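Local coordinates for protein Asp/Glu-specific dipeptidyl-peptidase (Flavobacterium psychrophilum, PDB 5JXF) that removes dipeptides from the N-terminus of oligopeptides as a serine peptidase of family S46, cutting strictly after aspartate or glutamate, at residues E186-Y198 / R576-T588. Sequence-based numbering, arbitrary orientation.
Sequences ENKVRTFFEGNQY and RIFPDANSTLRVT
The hairpin of strands 186-192 and 197-214, with a classic beta bulge of Asn196 and Gln197 facing Phe192, meets the loop that leads into strand 586-591. The contact joins the two large antiparallel sheets of this S46 peptidase. Asn582 ND2 lies 3.3 Å above the centre of one Phe192 ring face, with the amide plane turned 78° from the ring. The same nitrogen donates to Thr191 O; the modelled 2.5 Å is very short and its exact value doubtful. Pro579 CB sits at the edge of the Phe192 ring and also packs over a face of the Phe193 ring as a CH-pi contact, 3.7 Å from its centroid. Ile577 CG2 meets the edge of the Phe193 ring. Arg190 and Thr584 run alongside in opposite senses, with Arg190 CG 3.4 Å from Thr584 CG2. Asn582 CG lies between its backbone N and carbonyl carbon (chi1 62°), which sets the amide between the Phe192 ring and the loop's own donors. Its OD1 accepts from Arg586 NH2 and shares a 2.6 Å hydrogen bond with Thr584 OG1. Arg586 also donates through NH1 to Pro579 O, through NH2 to Asp580 O and through NE to Thr584 OG1. Its NH2 comes within 3.4 Å of Phe192 CE2. A leucine in place of Arg586 would probably leave the Pro579 and Asp580 carbonyls without these donors and take one of the two bonds from Asn582 OD1. Arg586 and Thr584 together hold the Asn582 carbonyl, which leaves ND2 directed at the hairpin.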
ATOM      1  N   GLU A 186      15.243  22.341 -40.389  1.00 48.63           N
ATOM      2  CA  GLU A 186      14.302  23.335 -39.874  1.00 46.60           C
ATOM      3  C   GLU A 186      14.840  24.014 -38.620  1.00 52.65           C
ATOM      4  O   GLU A 186      15.501  23.385 -37.787  1.00 52.78           O
ATOM      5  CB  GLU A 186      12.952  22.695 -39.554  1.00 49.33           C
ATOM      6  CG  GLU A 186      12.133  22.323 -40.766  1.00 62.81           C
ATOM      7  CD  GLU A 186      10.982  21.405 -40.411  1.00 76.66           C
ATOM      8  OE1 GLU A 186      10.175  21.778 -39.514  1.00 75.06           O
ATOM      9  OE2 GLU A 186      10.898  20.311 -41.026  1.00 77.25           O
ATOM     10  N   ASN A 187      14.544  25.303 -38.497  1.00 50.82           N
ATOM     11  CA  ASN A 187      14.876  26.056 -37.309  1.00 51.66           C
ATOM     12  C   ASN A 187      13.673  26.183 -36.393  1.00 53.15           C
ATOM     13  O   ASN A 187      12.539  26.226 -36.867  1.00 53.39           O
ATOM     14  CB  ASN A 187      15.398  27.425 -37.701  1.00 56.50           C
ATOM     15  CG  ASN A 187      16.701  27.326 -38.429  1.00 57.48           C
ATOM     16  OD1 ASN A 187      17.404  26.320 -38.286  1.00 51.95           O
ATOM     17  ND2 ASN A 187      17.035  28.344 -39.230  1.00 48.85           N
ATOM     18  N   LYS A 188      13.941  26.217 -35.087  1.00 57.97           N
ATOM     19  CA  LYS A 188      12.924  26.387 -34.045  1.00 53.72           C
ATOM     20  C   LYS A 188      13.540  27.161 -32.893  1.00 48.22           C
ATOM     21  O   LYS A 188      14.504  26.696 -32.302  1.00 49.95           O
ATOM     22  CB  LYS A 188      12.399  25.032 -33.544  1.00 50.83           C
ATOM     23  CG  LYS A 188      11.428  25.134 -32.368  1.00 61.77           C
ATOM     24  CD  LYS A 188      10.239  26.022 -32.719  1.00 69.96           C
ATOM     25  CE  LYS A 188       9.143  25.958 -31.662  1.00 69.00           C
ATOM     26  NZ  LYS A 188       7.973  26.778 -32.085  1.00 68.31           N
ATOM     27  N   VAL A 189      12.996  28.334 -32.583  1.00 50.03           N
ATOM     28  CA  VAL A 189      13.501  29.157 -31.495  1.00 53.23           C
ATOM     29  C   VAL A 189      12.690  28.892 -30.220  1.00 59.84           C
ATOM     30  O   VAL A 189      11.462  28.897 -30.251  1.00 58.91           O
ATOM     31  CB  VAL A 189      13.445  30.667 -31.848  1.00 63.41           C
ATOM     32  CG1 VAL A 189      13.842  31.509 -30.657  1.00 66.81           C
ATOM     33  CG2 VAL A 189      14.341  30.980 -33.062  1.00 60.46           C
ATOM     34  N   ARG A 190      13.385  28.655 -29.111  1.00 50.49           N
ATOM     35  CA  ARG A 190      12.736  28.335 -27.851  1.00 53.04           C
ATOM     36  C   ARG A 190      13.075  29.328 -26.779  1.00 55.09           C
ATOM     37  O   ARG A 190      14.168  29.895 -26.765  1.00 52.46           O
ATOM     38  CB  ARG A 190      13.141  26.937 -27.371  1.00 58.69           C
ATOM     39  CG  ARG A 190      12.704  25.836 -28.272  1.00 51.30           C
ATOM     40  CD  ARG A 190      11.219  25.514 -28.105  1.00 51.69           C
ATOM     41  NE  ARG A 190      10.900  24.340 -28.913  1.00 68.44           N
ATOM     42  CZ  ARG A 190       9.806  23.597 -28.785  1.00 75.21           C
ATOM     43  NH1 ARG A 190       8.881  23.910 -27.884  1.00 73.03           N
ATOM     44  NH2 ARG A 190       9.637  22.541 -29.571  1.00 75.69           N
ATOM     45  N   THR A 191      12.149  29.512 -25.849  1.00 59.21           N
ATOM     46  CA  THR A 191      12.338  30.494 -24.799  1.00 59.78           C
ATOM     47  C   THR A 191      12.862  29.836 -23.531  1.00 56.04           C
ATOM     48  O   THR A 191      12.358  28.801 -23.107  1.00 59.32           O
ATOM     49  CB  THR A 191      11.033  31.219 -24.501  1.00 63.69           C
ATOM     50  OG1 THR A 191      10.363  31.503 -25.732  1.00 62.85           O
ATOM     51  CG2 THR A 191      11.303  32.499 -23.753  1.00 55.55           C
ATOM     52  N   PHE A 192      13.884  30.436 -22.930  1.00 54.99           N
ATOM     53  CA  PHE A 192      14.473  29.918 -21.697  1.00 56.82           C
ATOM     54  C   PHE A 192      14.428  30.943 -20.558  1.00 60.84           C
ATOM     55  O   PHE A 192      14.416  32.158 -20.796  1.00 60.81           O
ATOM     56  CB  PHE A 192      15.929  29.494 -21.928  1.00 55.60           C
ATOM     57  CG  PHE A 192      16.097  28.265 -22.787  1.00 56.13           C
ATOM     58  CD1 PHE A 192      15.859  28.308 -24.155  1.00 53.90           C
ATOM     59  CD2 PHE A 192      16.537  27.066 -22.225  1.00 49.08           C
ATOM     60  CE1 PHE A 192      16.027  27.173 -24.937  1.00 47.07           C
ATOM     61  CE2 PHE A 192      16.722  25.924 -23.005  1.00 45.86           C
ATOM     62  CZ  PHE A 192      16.465  25.971 -24.357  1.00 48.53           C
ATOM     63  N   PHE A 193      14.427  30.442 -19.325  1.00 54.21           N
ATOM     64  CA  PHE A 193      14.473  31.282 -18.130  1.00 57.27           C
ATOM     65  C   PHE A 193      13.385  32.347 -18.165  1.00 67.40           C
ATOM     66  O   PHE A 193      13.635  33.509 -17.828  1.00 78.58           O
ATOM     67  CB  PHE A 193      15.844  31.957 -17.984  1.00 64.49           C
ATOM     68  CG  PHE A 193      16.949  31.036 -17.529  1.00 65.36           C
ATOM     69  CD1 PHE A 193      16.983  30.559 -16.229  1.00 67.41           C
ATOM     70  CD2 PHE A 193      17.983  30.694 -18.387  1.00 66.17           C
ATOM     71  CE1 PHE A 193      18.014  29.726 -15.800  1.00 64.91           C
ATOM     72  CE2 PHE A 193      19.017  29.861 -17.965  1.00 65.11           C
ATOM     73  CZ  PHE A 193      19.028  29.374 -16.670  1.00 64.29           C
ATOM     74  N   GLU A 194      12.197  31.954 -18.618  1.00 65.00           N
ATOM     75  CA  GLU A 194      11.003  32.807 -18.567  1.00 67.50           C
ATOM     76  C   GLU A 194      11.115  34.014 -19.494  1.00 70.42           C
ATOM     77  O   GLU A 194      10.319  34.943 -19.400  1.00 79.11           O
ATOM     78  CB  GLU A 194      10.741  33.279 -17.131  1.00 75.02           C
ATOM     79  CG  GLU A 194      10.464  32.147 -16.140  1.00 81.77           C
ATOM     80  CD  GLU A 194       9.053  31.587 -16.250  1.00 90.08           C
ATOM     81  OE1 GLU A 194       8.248  32.136 -17.036  1.00 93.24           O
ATOM     82  OE2 GLU A 194       8.758  30.586 -15.559  1.00 90.17           O
ATOM     83  N   GLY A 195      12.105  33.998 -20.380  1.00 70.08           N
ATOM     84  CA  GLY A 195      12.261  35.054 -21.369  1.00 69.68           C
ATOM     85  C   GLY A 195      13.586  35.787 -21.308  1.00 68.78           C
ATOM     86  O   GLY A 195      13.840  36.694 -22.111  1.00 70.73           O
ATOM     87  N   ASN A 196      14.432  35.404 -20.356  1.00 67.15           N
ATOM     88  CA  ASN A 196      15.756  36.006 -20.220  1.00 74.46           C
ATOM     89  C   ASN A 196      16.755  35.482 -21.244  1.00 74.51           C
ATOM     90  O   ASN A 196      17.853  36.015 -21.387  1.00 68.60           O
ATOM     91  CB  ASN A 196      16.305  35.769 -18.813  1.00 79.54           C
ATOM     92  CG  ASN A 196      15.618  36.619 -17.771  1.00 81.33           C
ATOM     93  OD1 ASN A 196      15.897  37.812 -17.649  1.00 84.77           O
ATOM     94  ND2 ASN A 196      14.728  36.008 -16.994  1.00 82.25           N
ATOM     95  N   GLN A 197      16.380  34.428 -21.960  1.00 76.49           N
ATOM     96  CA  GLN A 197      17.293  33.819 -22.919  1.00 67.17           C
ATOM     97  C   GLN A 197      16.529  33.161 -24.064  1.00 66.48           C
ATOM     98  O   GLN A 197      15.461  32.591 -23.860  1.00 65.90           O
ATOM     99  CB  GLN A 197      18.202  32.798 -22.217  1.00 64.29           C
ATOM    100  CG  GLN A 197      19.198  32.110 -23.143  1.00 66.37           C
ATOM    101  CD  GLN A 197      20.158  31.183 -22.416  1.00 77.62           C
ATOM    102  OE1 GLN A 197      19.997  30.891 -21.229  1.00 74.43           O
ATOM    103  NE2 GLN A 197      21.180  30.724 -23.133  1.00 80.59           N
ATOM    104  N   TYR A 198      17.075  33.249 -25.270  1.00 65.85           N
ATOM    105  CA  TYR A 198      16.453  32.634 -26.436  1.00 65.45           C
ATOM    106  C   TYR A 198      17.471  31.804 -27.206  1.00 64.72           C
ATOM    107  O   TYR A 198      18.553  32.294 -27.559  1.00 66.91           O
ATOM    108  CB  TYR A 198      15.826  33.696 -27.343  1.00 66.45           C
ATOM    109  CG  TYR A 198      14.636  34.385 -26.722  1.00 67.64           C
ATOM    110  CD1 TYR A 198      14.801  35.486 -25.888  1.00 68.05           C
ATOM    111  CD2 TYR A 198      13.344  33.928 -26.956  1.00 68.97           C
ATOM    112  CE1 TYR A 198      13.706  36.119 -25.310  1.00 65.82           C
ATOM    113  CE2 TYR A 198      12.246  34.557 -26.388  1.00 68.33           C
ATOM    114  CZ  TYR A 198      12.431  35.651 -25.566  1.00 70.19           C
ATOM    115  OH  TYR A 198      11.339  36.272 -24.994  1.00 76.42           O
ATOM    116  N   ARG A 576      23.809  26.381  -8.687  1.00 78.34           N
ATOM    117  CA  ARG A 576      23.314  25.329  -9.579  1.00 68.99           C
ATOM    118  C   ARG A 576      21.951  25.659 -10.187  1.00 63.95           C
ATOM    119  O   ARG A 576      21.059  24.815 -10.210  1.00 69.91           O
ATOM    120  CB  ARG A 576      23.237  23.984  -8.842  1.00 68.95           C
ATOM    121  CG  ARG A 576      24.503  23.598  -8.106  1.00 66.78           C
ATOM    122  CD  ARG A 576      24.403  22.178  -7.573  1.00 65.29           C
ATOM    123  NE  ARG A 576      24.410  21.188  -8.647  1.00 64.98           N
ATOM    124  CZ  ARG A 576      23.358  20.462  -9.009  1.00 61.34           C
ATOM    125  NH1 ARG A 576      22.191  20.605  -8.386  1.00 62.58           N
ATOM    126  NH2 ARG A 576      23.474  19.588  -9.998  1.00 53.91           N
ATOM    127  N   ILE A 577      21.788  26.880 -10.688  1.00 63.98           N
ATOM    128  CA  ILE A 577      20.512  27.251 -11.283  1.00 62.09           C
ATOM    129  C   ILE A 577      20.434  26.756 -12.721  1.00 64.50           C
ATOM    130  O   ILE A 577      21.309  27.028 -13.539  1.00 73.91           O
ATOM    131  CB  ILE A 577      20.268  28.771 -11.214  1.00 65.36           C
ATOM    132  CG1 ILE A 577      19.699  29.126  -9.838  1.00 64.16           C
ATOM    133  CG2 ILE A 577      19.280  29.210 -12.279  1.00 62.76           C
ATOM    134  CD1 ILE A 577      19.560  30.597  -9.582  1.00 70.69           C
ATOM    135  N   PHE A 578      19.385  25.992 -12.996  1.00 59.76           N
ATOM    136  CA  PHE A 578      19.143  25.441 -14.316  1.00 57.68           C
ATOM    137  C   PHE A 578      17.856  26.027 -14.864  1.00 58.72           C
ATOM    138  O   PHE A 578      16.963  26.357 -14.102  1.00 63.12           O
ATOM    139  CB  PHE A 578      19.062  23.911 -14.263  1.00 59.22           C
ATOM    140  CG  PHE A 578      17.999  23.385 -13.337  1.00 60.70           C
ATOM    141  CD1 PHE A 578      18.250  23.246 -11.979  1.00 60.62           C
ATOM    142  CD2 PHE A 578      16.761  22.989 -13.830  1.00 62.35           C
ATOM    143  CE1 PHE A 578      17.276  22.736 -11.121  1.00 60.22           C
ATOM    144  CE2 PHE A 578      15.775  22.473 -12.975  1.00 53.36           C
ATOM    145  CZ  PHE A 578      16.037  22.351 -11.621  1.00 53.89           C
ATOM    146  N   PRO A 579      17.762  26.167 -16.193  1.00 58.91           N
ATOM    147  CA  PRO A 579      16.543  26.691 -16.811  1.00 56.81           C
ATOM    148  C   PRO A 579      15.385  25.718 -16.663  1.00 57.02           C
ATOM    149  O   PRO A 579      15.605  24.507 -16.700  1.00 55.57           O
ATOM    150  CB  PRO A 579      16.941  26.848 -18.284  1.00 52.07           C
ATOM    151  CG  PRO A 579      18.021  25.873 -18.477  1.00 51.37           C
ATOM    152  CD  PRO A 579      18.797  25.876 -17.194  1.00 50.08           C
ATOM    153  N   ASP A 580      14.175  26.244 -16.517  1.00 52.22           N
ATOM    154  CA  ASP A 580      12.972  25.420 -16.405  1.00 49.17           C
ATOM    155  C   ASP A 580      12.884  24.586 -17.669  1.00 48.51           C
ATOM    156  O   ASP A 580      13.378  25.003 -18.702  1.00 48.09           O
ATOM    157  CB  ASP A 580      11.715  26.293 -16.232  1.00 49.94           C
ATOM    158  CG  ASP A 580      11.454  26.712 -14.759  1.00 60.87           C
ATOM    159  OD1 ASP A 580      11.576  25.873 -13.836  1.00 60.58           O
ATOM    160  OD2 ASP A 580      11.098  27.889 -14.523  1.00 56.41           O
ATOM    161  N   ALA A 581      12.278  23.408 -17.606  1.00 44.93           N
ATOM    162  CA  ALA A 581      12.101  22.618 -18.820  1.00 48.69           C
ATOM    163  C   ALA A 581      11.183  23.375 -19.771  1.00 50.76           C
ATOM    164  O   ALA A 581      10.283  24.094 -19.332  1.00 51.37           O
ATOM    165  CB  ALA A 581      11.530  21.230 -18.495  1.00 53.37           C
ATOM    166  N   ASN A 582      11.414  23.208 -21.070  1.00 42.34           N
ATOM    167  CA  ASN A 582      10.618  23.862 -22.096  1.00 45.31           C
ATOM    168  C   ASN A 582      10.585  23.050 -23.369  1.00 47.50           C
ATOM    169  O   ASN A 582      10.667  23.606 -24.471  1.00 48.14           O
ATOM    170  CB  ASN A 582      11.164  25.269 -22.384  1.00 49.18           C
ATOM    171  CG  ASN A 582      12.593  25.248 -22.913  1.00 52.38           C
ATOM    172  OD1 ASN A 582      13.241  24.199 -22.970  1.00 55.45           O
ATOM    173  ND2 ASN A 582      13.098  26.421 -23.281  1.00 50.71           N
ATOM    174  N   SER A 583      10.482  21.732 -23.199  1.00 43.20           N
ATOM    175  CA  SER A 583      10.445  20.768 -24.296  1.00 43.06           C
ATOM    176  C   SER A 583      11.672  20.858 -25.228  1.00 45.89           C
ATOM    177  O   SER A 583      11.562  20.612 -26.429  1.00 39.00           O
ATOM    178  CB  SER A 583       9.158  20.928 -25.112  1.00 43.57           C
ATOM    179  OG  SER A 583       8.063  21.223 -24.275  1.00 62.72           O
ATOM    180  N   THR A 584      12.837  21.175 -24.669  1.00 45.83           N
ATOM    181  CA  THR A 584      14.100  21.085 -25.409  1.00 42.36           C
ATOM    182  C   THR A 584      15.044  20.027 -24.819  1.00 47.56           C
ATOM    183  O   THR A 584      14.888  19.605 -23.676  1.00 39.19           O
ATOM    184  CB  THR A 584      14.823  22.421 -25.443  1.00 42.19           C
ATOM    185  OG1 THR A 584      15.188  22.815 -24.117  1.00 39.04           O
ATOM    186  CG2 THR A 584      13.925  23.499 -26.093  1.00 39.90           C
ATOM    187  N   LEU A 585      16.019  19.614 -25.619  1.00 49.05           N
ATOM    188  CA  LEU A 585      16.953  18.556 -25.252  1.00 50.03           C
ATOM    189  C   LEU A 585      17.752  18.908 -24.002  1.00 44.33           C
ATOM    190  O   LEU A 585      18.406  19.938 -23.956  1.00 38.52           O
ATOM    191  CB  LEU A 585      17.900  18.278 -26.424  1.00 48.61           C
ATOM    192  CG  LEU A 585      18.935  17.165 -26.283  1.00 42.83           C
ATOM    193  CD1 LEU A 585      18.251  15.866 -26.072  1.00 38.46           C
ATOM    194  CD2 LEU A 585      19.812  17.124 -27.550  1.00 49.73           C
ATOM    195  N   ARG A 586      17.679  18.062 -22.978  1.00 42.48           N
ATOM    196  CA  ARG A 586      18.404  18.324 -21.731  1.00 45.84           C
ATOM    197  C   ARG A 586      19.075  17.060 -21.261  1.00 41.09           C
ATOM    198  O   ARG A 586      18.684  15.972 -21.618  1.00 36.26           O
ATOM    199  CB  ARG A 586      17.508  18.823 -20.582  1.00 40.45           C
ATOM    200  CG  ARG A 586      16.660  20.011 -20.806  1.00 37.53           C
ATOM    201  CD  ARG A 586      17.460  21.282 -21.046  1.00 45.78           C
ATOM    202  NE  ARG A 586      16.542  22.384 -21.289  1.00 40.80           N
ATOM    203  CZ  ARG A 586      15.994  23.109 -20.323  1.00 46.89           C
ATOM    204  NH1 ARG A 586      16.307  22.868 -19.053  1.00 41.98           N
ATOM    205  NH2 ARG A 586      15.155  24.092 -20.625  1.00 44.25           N
ATOM    206  N   VAL A 587      20.091  17.235 -20.442  1.00 42.85           N
ATOM    207  CA  VAL A 587      20.746  16.124 -19.817  1.00 45.55           C
ATOM    208  C   VAL A 587      20.532  16.239 -18.309  1.00 40.63           C
ATOM    209  O   VAL A 587      20.541  17.339 -17.764  1.00 40.63           O
ATOM    210  CB  VAL A 587      22.242  16.111 -20.158  1.00 48.06           C
ATOM    211  CG1 VAL A 587      22.978  15.062 -19.335  1.00 40.67           C
ATOM    212  CG2 VAL A 587      22.421  15.860 -21.642  1.00 47.97           C
ATOM    213  N   THR A 588      20.317  15.101 -17.656  1.00 40.06           N
ATOM    214  CA  THR A 588      20.341  15.024 -16.201  1.00 40.12           C
ATOM    215  C   THR A 588      21.079  13.736 -15.829  1.00 46.24           C
ATOM    216  O   THR A 588      21.104  12.783 -16.609  1.00 53.89           O
ATOM    217  CB  THR A 588      18.911  15.046 -15.603  1.00 46.93           C
ATOM    218  OG1 THR A 588      18.971  14.980 -14.169  1.00 52.10           O
ATOM    219  CG2 THR A 588      18.082  13.888 -16.120  1.00 37.61           C
TER